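Local coordinates for SA0254 protein (Staphylococcus aureus subsp. aureus, PDB 2OOI), which is of unknown function but probably serves as the effector-sensing UTRA domain of a GntR-type transcriptional regulator, binding a small molecule still to be identified, at residues B[88-92]-B[93-97]. Sequence-based numbering, arbitrary orientation.
Sequences FDYLE and SNMKL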
# COMPACT_ATOMS: atom_id res chain seq x y z
N PHE B 88 4.97 -19.55 -5.92
CA PHE B 88 5.37 -18.88 -7.14
C PHE B 88 6.67 -19.44 -7.77
O PHE B 88 6.81 -19.42 -9.00
CB PHE B 88 5.33 -17.35 -6.92
CG PHE B 88 3.90 -16.85 -6.71
CD1 PHE B 88 3.06 -16.59 -7.83
CD2 PHE B 88 3.43 -16.51 -5.45
CE1 PHE B 88 1.78 -16.07 -7.70
CE2 PHE B 88 2.14 -15.99 -5.31
CZ PHE B 88 1.31 -15.76 -6.45
N ASP B 89 7.59 -19.99 -6.96
CA ASP B 89 8.77 -20.65 -7.51
C ASP B 89 8.36 -21.93 -8.18
O ASP B 89 8.84 -22.24 -9.27
CB ASP B 89 9.83 -21.00 -6.43
CG ASP B 89 10.46 -19.77 -5.81
OD1 ASP B 89 10.32 -18.64 -6.35
OD2 ASP B 89 11.11 -19.94 -4.75
N TYR B 90 7.49 -22.69 -7.53
CA TYR B 90 6.95 -23.91 -8.13
C TYR B 90 6.30 -23.57 -9.46
O TYR B 90 6.60 -24.19 -10.49
CB TYR B 90 5.94 -24.57 -7.19
CG TYR B 90 5.10 -25.68 -7.78
CD1 TYR B 90 3.80 -25.43 -8.23
CD2 TYR B 90 5.57 -27.00 -7.85
CE1 TYR B 90 3.02 -26.43 -8.75
CE2 TYR B 90 4.76 -28.03 -8.37
CZ TYR B 90 3.49 -27.73 -8.82
OH TYR B 90 2.66 -28.71 -9.35
N LEU B 91 5.45 -22.55 -9.45
CA LEU B 91 4.76 -22.17 -10.65
C LEU B 91 5.73 -21.85 -11.79
O LEU B 91 5.53 -22.31 -12.90
CB LEU B 91 3.79 -21.02 -10.37
CG LEU B 91 2.59 -21.22 -9.43
CD1 LEU B 91 1.79 -19.95 -9.14
CD2 LEU B 91 1.70 -22.31 -9.92
N GLU B 92 6.79 -21.09 -11.53
CA GLU B 92 7.76 -20.76 -12.59
C GLU B 92 8.80 -21.84 -12.85
O GLU B 92 9.09 -22.16 -13.99
CB GLU B 92 8.47 -19.44 -12.30
CG GLU B 92 7.57 -18.24 -12.38
CD GLU B 92 8.29 -16.93 -12.03
OE1 GLU B 92 9.51 -17.01 -11.69
OE2 GLU B 92 7.66 -15.83 -12.07
N SER B 93 9.38 -22.40 -11.80
CA SER B 93 10.44 -23.39 -11.96
C SER B 93 9.92 -24.73 -12.44
O SER B 93 10.49 -25.30 -13.35
CB SER B 93 11.20 -23.60 -10.65
OG SER B 93 11.55 -22.34 -10.07
N ASN B 94 8.86 -25.24 -11.83
CA ASN B 94 8.35 -26.57 -12.17
C ASN B 94 7.30 -26.53 -13.25
O ASN B 94 7.45 -27.14 -14.29
CB ASN B 94 7.78 -27.27 -10.95
CG ASN B 94 8.75 -27.33 -9.81
OD1 ASN B 94 9.35 -26.32 -9.43
ND2 ASN B 94 8.90 -28.52 -9.24
N MET B 95 6.22 -25.80 -12.99
CA MET B 95 5.11 -25.72 -13.94
C MET B 95 5.44 -24.80 -15.12
O MET B 95 4.64 -24.69 -16.04
CB MET B 95 3.82 -25.22 -13.26
CG MET B 95 3.20 -26.18 -12.25
SD MET B 95 2.92 -27.89 -12.76
CE MET B 95 4.50 -28.54 -12.32
N LYS B 96 6.61 -24.15 -15.11
CA LYS B 96 6.99 -23.25 -16.19
C LYS B 96 5.86 -22.28 -16.61
O LYS B 96 5.69 -21.98 -17.79
CB LYS B 96 7.47 -24.06 -17.39
CG LYS B 96 8.99 -24.19 -17.47
CD LYS B 96 9.57 -24.98 -16.30
CE LYS B 96 10.91 -25.63 -16.68
NZ LYS B 96 11.91 -24.60 -17.11
N LEU B 97 5.11 -21.77 -15.63
CA LEU B 97 4.00 -20.86 -15.91
C LEU B 97 4.55 -19.48 -16.16
O LEU B 97 5.36 -18.99 -15.38
CB LEU B 97 3.02 -20.79 -14.75
CG LEU B 97 1.74 -20.03 -15.07
CD1 LEU B 97 0.95 -20.72 -16.18
CD2 LEU B 97 0.91 -19.87 -13.80
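Y90, in helix 87-94, meets M95, five residues further along the chain. M95 CG lies 3.5 Å from Y90 CE1, and the bent thioether follows the ring until its methyl CE is 3.5 Å from Y90 OH. A Met-aromatic contact results: SD stands 4.8 Å from the centroid of the Y90 ring, obliquely, 46° off the normal. Methionine's unbranched, flexible chain suits bending along an aromatic ring. N94 lies on the same side of the ring plane, toward CD2 (CG 3.8 Å from Y90 CD2), crossing the tyrosine at about a right angle with amide and ring planes 36° apart. Y90 CG, anti to the backbone N (chi1 168°), sits beside the carbonyl carbon, which brings the ring to both neighbours. Tyrosine suits the place: its ring offers M95 an apolar surface while its hydroxyl bonds to Y77 O.

The helix runs out through a widened, pi-type turn. Y90 O takes both N94 N, as in a regular helix, and M95 N, at 3.0 Å. L97 N then reaches back to L91 O (2.8 Å) once K96, with positive phi, has left the helical path and turned the chain toward strand 99-110 of the UTRA domain's antiparallel sheet.

S93 folds its hydroxyl back on the preceding turn: OG, 2.8 Å from D89 O, approaches from above the carbonyl plane, while S93 N bonds to the same oxygen. Serine is short enough for this intrahelical bond. Buried L91 meets L97, CB to CB at 4.5 Å, and both apolar chains touch F142 of strand 141-150, with V75 beside L91 and I74 beside L97.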